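Local coordinates for glycoside hydrolase (PDB 6ORH), which probably hydrolyses alpha-L-fucosidic linkages in host-derived carbohydrates, as a family 29 glycoside hydrolase, at residues Asp377-Ile391 and Ser436-Thr450. The protein carries 2 engineered substitutions. Sequence-based numbering, arbitrary orientation.
Sequences DVIELREDLKLGQRI and SQALPLLTKISLYKT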
loop_
_atom_site.group_PDB
_atom_site.type_symbol
_atom_site.label_atom_id
_atom_site.label_comp_id
_atom_site.label_asym_id
_atom_site.label_seq_id
_atom_site.Cartn_x
_atom_site.Cartn_y
_atom_site.Cartn_z
ATOM N N ASP A 377 -0.885 14.830 -11.351
ATOM C CA ASP A 377 -0.901 13.433 -10.959
ATOM C C ASP A 377 -0.743 13.297 -9.444
ATOM O O ASP A 377 -0.557 12.179 -8.971
ATOM C CB ASP A 377 0.158 12.588 -11.676
ATOM C CG ASP A 377 1.601 13.067 -11.526
ATOM O OD1 ASP A 377 1.840 14.153 -10.941
ATOM O OD2 ASP A 377 2.472 12.386 -12.078
ATOM N N VAL A 378 -0.810 14.423 -8.721
ATOM C CA VAL A 378 -0.740 14.383 -7.261
ATOM C C VAL A 378 -1.782 15.324 -6.675
ATOM O O VAL A 378 -1.845 16.498 -7.035
ATOM C CB VAL A 378 0.646 14.767 -6.713
ATOM C CG1 VAL A 378 0.665 14.573 -5.185
ATOM C CG2 VAL A 378 1.755 13.953 -7.356
ATOM N N ILE A 379 -2.545 14.836 -5.684
ATOM C CA ILE A 379 -3.366 15.723 -4.869
ATOM C C ILE A 379 -2.815 15.731 -3.435
ATOM O O ILE A 379 -2.377 14.696 -2.960
ATOM C CB ILE A 379 -4.869 15.355 -4.931
ATOM C CG1 ILE A 379 -5.736 16.440 -4.280
ATOM C CG2 ILE A 379 -5.110 13.965 -4.317
ATOM C CD1 ILE A 379 -7.256 16.308 -4.471
ATOM N N GLU A 380 -2.771 16.915 -2.805
ATOM C CA GLU A 380 -2.392 17.044 -1.393
ATOM C C GLU A 380 -3.591 17.557 -0.595
ATOM O O GLU A 380 -4.266 18.517 -0.989
ATOM C CB GLU A 380 -1.195 18.002 -1.251
ATOM C CG GLU A 380 -0.868 18.312 0.228
ATOM C CD GLU A 380 0.247 19.339 0.383
ATOM O OE1 GLU A 380 1.119 19.395 -0.494
ATOM O OE2 GLU A 380 0.244 20.071 1.403
ATOM N N LEU A 381 -3.880 16.912 0.555
ATOM C CA LEU A 381 -4.919 17.346 1.477
ATOM C C LEU A 381 -4.250 17.508 2.844
ATOM O O LEU A 381 -3.335 16.730 3.161
ATOM C CB LEU A 381 -5.986 16.242 1.579
ATOM C CG LEU A 381 -6.653 15.774 0.278
ATOM C CD1 LEU A 381 -7.641 14.643 0.580
ATOM C CD2 LEU A 381 -7.364 16.921 -0.419
ATOM N N ARG A 382 -4.721 18.443 3.668
ATOM C CA ARG A 382 -4.211 18.563 5.040
ATOM C C ARG A 382 -5.360 18.799 6.015
ATOM O O ARG A 382 -6.262 19.619 5.782
ATOM C CB ARG A 382 -3.266 19.760 5.199
ATOM C CG ARG A 382 -2.009 19.676 4.346
ATOM C CD ARG A 382 -0.975 20.667 4.877
ATOM N NE ARG A 382 0.193 20.728 4.016
ATOM C CZ ARG A 382 1.327 21.333 4.379
ATOM N NH1 ARG A 382 1.405 21.889 5.580
ATOM N NH2 ARG A 382 2.362 21.370 3.558
ATOM N N GLU A 383 -5.305 18.093 7.150
ATOM C CA GLU A 383 -6.231 18.337 8.243
ATOM C C GLU A 383 -5.718 19.456 9.136
ATOM O O GLU A 383 -4.617 19.957 8.936
ATOM C CB GLU A 383 -6.469 17.088 9.102
ATOM C CG GLU A 383 -7.428 16.138 8.446
ATOM C CD GLU A 383 -7.733 14.921 9.295
ATOM O OE1 GLU A 383 -6.871 14.001 9.319
ATOM O OE2 GLU A 383 -8.861 14.848 9.823
ATOM N N ASP A 384 -6.533 19.873 10.104
ATOM C CA ASP A 384 -6.037 20.809 11.094
ATOM C C ASP A 384 -5.834 20.078 12.416
ATOM O O ASP A 384 -6.766 19.948 13.201
ATOM C CB ASP A 384 -6.982 22.006 11.283
ATOM C CG ASP A 384 -6.499 23.021 12.312
ATOM O OD1 ASP A 384 -5.414 22.830 12.929
ATOM O OD2 ASP A 384 -7.238 24.006 12.519
ATOM N N LEU A 385 -4.625 19.575 12.634
ATOM C CA LEU A 385 -4.458 18.634 13.734
ATOM C C LEU A 385 -4.474 19.341 15.084
ATOM O O LEU A 385 -4.526 18.661 16.104
ATOM C CB LEU A 385 -3.183 17.798 13.548
ATOM C CG LEU A 385 -3.150 16.831 12.368
ATOM C CD1 LEU A 385 -1.926 15.931 12.485
ATOM C CD2 LEU A 385 -4.432 16.000 12.234
ATOM N N LYS A 386 -4.459 20.690 15.114
ATOM C CA LYS A 386 -4.654 21.361 16.397
ATOM C C LYS A 386 -6.037 21.042 16.953
ATOM O O LYS A 386 -6.282 21.216 18.149
ATOM C CB LYS A 386 -4.561 22.880 16.225
ATOM C CG LYS A 386 -3.185 23.336 15.777
ATOM C CD LYS A 386 -3.094 24.817 15.431
ATOM C CE LYS A 386 -1.654 25.194 15.137
ATOM N NZ LYS A 386 -1.386 26.621 15.439
ATOM N N LEU A 387 -6.949 20.595 16.091
ATOM C CA LEU A 387 -8.288 20.219 16.518
ATOM C C LEU A 387 -8.478 18.693 16.484
ATOM O O LEU A 387 -9.590 18.177 16.655
ATOM C CB LEU A 387 -9.310 20.960 15.644
ATOM C CG LEU A 387 -9.563 22.410 16.061
ATOM C CD1 LEU A 387 -10.012 23.255 14.880
ATOM C CD2 LEU A 387 -10.575 22.487 17.201
ATOM N N GLY A 388 -7.369 17.965 16.287
ATOM C CA GLY A 388 -7.397 16.504 16.318
ATOM C C GLY A 388 -7.602 15.855 14.943
ATOM O O GLY A 388 -8.225 16.415 14.034
ATOM N N GLN A 389 -7.072 14.636 14.787
ATOM C CA GLN A 389 -7.193 13.906 13.528
ATOM C C GLN A 389 -8.572 13.247 13.441
ATOM O O GLN A 389 -9.043 12.635 14.421
ATOM C CB GLN A 389 -6.106 12.815 13.513
ATOM C CG GLN A 389 -5.981 12.091 12.171
ATOM C CD GLN A 389 -4.841 11.096 12.107
ATOM O OE1 GLN A 389 -4.107 10.931 13.085
ATOM N NE2 GLN A 389 -4.683 10.452 10.951
ATOM N N ARG A 390 -9.219 13.319 12.266
ATOM C CA ARG A 390 -10.627 12.930 12.182
ATOM C C ARG A 390 -10.950 12.029 10.997
ATOM O O ARG A 390 -11.696 11.058 11.152
ATOM C CB ARG A 390 -11.510 14.195 12.085
ATOM C CG ARG A 390 -11.340 15.152 13.262
ATOM C CD ARG A 390 -11.946 16.547 12.987
ATOM N NE ARG A 390 -11.746 17.332 14.180
ATOM C CZ ARG A 390 -12.685 18.016 14.846
ATOM N NH1 ARG A 390 -13.926 18.103 14.374
ATOM N NH2 ARG A 390 -12.355 18.641 15.955
ATOM N N ILE A 391 -10.412 12.339 9.802
ATOM C CA ILE A 391 -10.884 11.692 8.582
ATOM C C ILE A 391 -10.424 10.241 8.546
ATOM O O ILE A 391 -9.252 9.983 8.801
ATOM C CB ILE A 391 -10.422 12.463 7.332
ATOM C CG1 ILE A 391 -11.171 13.796 7.285
ATOM C CG2 ILE A 391 -10.681 11.644 6.070
ATOM C CD1 ILE A 391 -10.557 14.808 6.305
ATOM N N SER A 436 -15.569 9.912 8.922
ATOM C CA SER A 436 -14.812 10.812 9.765
ATOM C C SER A 436 -15.277 10.653 11.205
ATOM O O SER A 436 -16.483 10.481 11.451
ATOM C CB SER A 436 -14.933 12.248 9.258
ATOM O OG SER A 436 -14.082 13.129 9.949
ATOM N N GLN A 437 -14.328 10.701 12.143
ATOM C CA GLN A 437 -14.665 10.522 13.554
ATOM C C GLN A 437 -15.391 11.727 14.138
ATOM O O GLN A 437 -16.034 11.587 15.185
ATOM C CB GLN A 437 -13.424 10.240 14.394
ATOM C CG GLN A 437 -12.642 9.021 13.896
ATOM C CD GLN A 437 -11.622 8.578 14.925
ATOM O OE1 GLN A 437 -11.194 9.330 15.800
ATOM N NE2 GLN A 437 -11.266 7.296 14.868
ATOM N N ALA A 438 -15.258 12.889 13.474
ATOM C CA ALA A 438 -15.887 14.123 13.918
ATOM C C ALA A 438 -16.030 15.018 12.693
ATOM O O ALA A 438 -15.580 14.647 11.608
ATOM C CB ALA A 438 -15.063 14.807 14.980
ATOM N N LEU A 439 -16.684 16.178 12.859
ATOM C CA LEU A 439 -16.899 16.982 11.667
ATOM C C LEU A 439 -15.548 17.311 11.032
ATOM O O LEU A 439 -14.615 17.692 11.729
ATOM C CB LEU A 439 -17.749 18.222 11.987
ATOM C CG LEU A 439 -17.069 19.389 12.692
ATOM C CD1 LEU A 439 -16.395 20.315 11.689
ATOM C CD2 LEU A 439 -18.075 20.183 13.523
ATOM N N PRO A 440 -15.385 17.119 9.700
ATOM C CA PRO A 440 -14.065 17.269 9.090
ATOM C C PRO A 440 -13.638 18.722 8.931
ATOM O O PRO A 440 -14.495 19.577 8.673
ATOM C CB PRO A 440 -14.166 16.572 7.730
ATOM C CG PRO A 440 -15.663 16.469 7.437
ATOM C CD PRO A 440 -16.375 16.548 8.774
ATOM N N LEU A 441 -12.325 18.949 9.102
ATOM C CA LEU A 441 -11.649 20.196 8.745
ATOM C C LEU A 441 -10.535 19.869 7.756
ATOM O O LEU A 441 -9.810 18.872 7.910
ATOM C CB LEU A 441 -11.025 20.856 9.975
ATOM C CG LEU A 441 -11.997 21.308 11.058
ATOM C CD1 LEU A 441 -12.027 20.267 12.165
ATOM C CD2 LEU A 441 -11.563 22.657 11.625
ATOM N N LEU A 442 -10.333 20.765 6.785
ATOM C CA LEU A 442 -9.150 20.688 5.942
ATOM C C LEU A 442 -8.601 22.105 5.834
ATOM O O LEU A 442 -9.397 23.054 5.794
ATOM C CB LEU A 442 -9.504 20.183 4.541
ATOM C CG LEU A 442 -9.926 18.718 4.389
ATOM C CD1 LEU A 442 -10.372 18.490 2.955
ATOM C CD2 LEU A 442 -8.753 17.792 4.730
ATOM N N THR A 443 -7.272 22.230 5.758
ATOM C CA THR A 443 -6.637 23.540 5.685
ATOM C C THR A 443 -6.230 23.895 4.260
ATOM O O THR A 443 -5.971 25.068 3.973
ATOM C CB THR A 443 -5.406 23.627 6.592
ATOM O OG1 THR A 443 -4.382 22.718 6.152
ATOM C CG2 THR A 443 -5.751 23.378 8.045
ATOM N N LYS A 444 -6.187 22.907 3.376
ATOM C CA LYS A 444 -5.555 23.078 2.077
ATOM C C LYS A 444 -5.897 21.884 1.188
ATOM O O LYS A 444 -5.954 20.726 1.656
ATOM C CB LYS A 444 -4.034 23.070 2.273
ATOM C CG LYS A 444 -3.165 23.361 1.054
ATOM C CD LYS A 444 -1.723 23.128 1.481
ATOM C CE LYS A 444 -0.773 22.830 0.354
ATOM N NZ LYS A 444 0.587 22.663 0.882
ATOM N N ILE A 445 -6.150 22.178 -0.098
ATOM C CA ILE A 445 -6.112 21.190 -1.164
ATOM C C ILE A 445 -5.185 21.754 -2.242
ATOM O O ILE A 445 -5.376 22.903 -2.656
ATOM C CB ILE A 445 -7.505 20.874 -1.751
ATOM C CG1 ILE A 445 -8.459 20.268 -0.714
ATOM C CG2 ILE A 445 -7.380 19.964 -2.966
ATOM C CD1 ILE A 445 -9.911 20.406 -1.086
ATOM N N SER A 446 -4.164 20.975 -2.604
ATOM C CA SER A 446 -3.187 21.345 -3.622
ATOM C C SER A 446 -3.119 20.259 -4.694
ATOM O O SER A 446 -3.471 19.108 -4.433
ATOM C CB SER A 446 -1.818 21.627 -3.012
ATOM O OG SER A 446 -1.911 22.733 -2.095
ATOM N N LEU A 447 -2.667 20.632 -5.905
ATOM C CA LEU A 447 -2.474 19.709 -7.010
ATOM C C LEU A 447 -1.094 19.959 -7.611
ATOM O O LEU A 447 -0.696 21.123 -7.769
ATOM C CB LEU A 447 -3.532 19.957 -8.095
ATOM C CG LEU A 447 -4.967 19.569 -7.728
ATOM C CD1 LEU A 447 -5.949 20.131 -8.759
ATOM C CD2 LEU A 447 -5.092 18.050 -7.626
ATOM N N TYR A 448 -0.399 18.863 -7.917
ATOM C CA TYR A 448 0.934 18.945 -8.508
ATOM C C TYR A 448 1.112 17.935 -9.632
ATOM O O TYR A 448 0.418 16.916 -9.724
ATOM C CB TYR A 448 2.038 18.665 -7.481
ATOM C CG TYR A 448 1.888 19.383 -6.168
ATOM C CD1 TYR A 448 2.115 20.755 -6.045
ATOM C CD2 TYR A 448 1.552 18.674 -5.019
ATOM C CE1 TYR A 448 2.000 21.414 -4.832
ATOM C CE2 TYR A 448 1.419 19.323 -3.804
ATOM C CZ TYR A 448 1.640 20.684 -3.703
ATOM O OH TYR A 448 1.500 21.324 -2.510
ATOM N N LYS A 449 2.107 18.239 -10.479
ATOM C CA LYS A 449 2.631 17.292 -11.440
ATOM C C LYS A 449 4.036 16.851 -11.016
ATOM O O LYS A 449 4.936 17.687 -10.881
ATOM C CB LYS A 449 2.683 17.955 -12.827
ATOM C CG LYS A 449 3.208 17.060 -13.947
ATOM C CD LYS A 449 2.428 15.779 -14.138
ATOM C CE LYS A 449 3.120 14.772 -15.035
ATOM N NZ LYS A 449 4.254 14.093 -14.367
ATOM N N THR A 450 4.232 15.535 -10.903
ATOM C CA THR A 450 5.543 14.985 -10.586
ATOM C C THR A 450 6.533 15.319 -11.697
ATOM O O THR A 450 6.171 15.382 -12.872
ATOM C CB THR A 450 5.528 13.466 -10.367
ATOM O OG1 THR A 450 5.105 12.768 -11.536
ATOM C CG2 THR A 450 4.708 13.026 -9.170
HETATM O O HOH W 1 -10.334 16.953 9.951
#
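Glu380 and Ser446 form a hydrogen-bonded antiparallel pair, and the short axes of strands 378-382 and 444-448 run at 164°, 4.6 Å apart. On the face it shares with Lys444 and Tyr448, the Glu380 side chain spans the partner strand from one to the other. Its CB lies 3.9 Å from CE2 of Tyr448; CG stands anti to the backbone N (chi1 173°) and the chain runs on extended, bringing CD to 3.6 Å from Lys444 CE and the two oxygens to their partners. OE1 accepts the Tyr448 hydroxyl from above the carboxylate plane, at the edge of the ring, with 2.8 Å between OE1 and OH. OE2 takes Lys444 NZ at 2.7 Å, again from above the plane, and Arg382 NE nearly along its own C-O bond. Two cations thus converge on one oxygen, which probably favours an ionised glutamate.

At one end, Asp377 and Val378 both face Tyr448 in a classic beta bulge. The Asp377 carboxylate receives Thr450 through two syn lone pairs: OD1 from the backbone N (2.8 Å) and OD2 from OG1 (2.7 Å). At the far end the Arg390 guanidinium is covered on one face by Leu441 CD1 and on the other by Ala438 CB. Its NH1 donates to Leu439 O at 2.8 Å, on a lone pair in the carbonyl plane, while NH2 holds Leu387 O within segment 377-391.

Both strands belong to the F5/8 type C region, whose two antiparallel sheets suggest a beta-sandwich. Thr443, from a calcium site empty in this chain, sits at the break in strand 441-448. Strand 417-426 flanks 378-382, Ile379 and Leu447 pack on strand 428-436 of the other sheet, and Tyr448 and Thr450 touch helix 306-322.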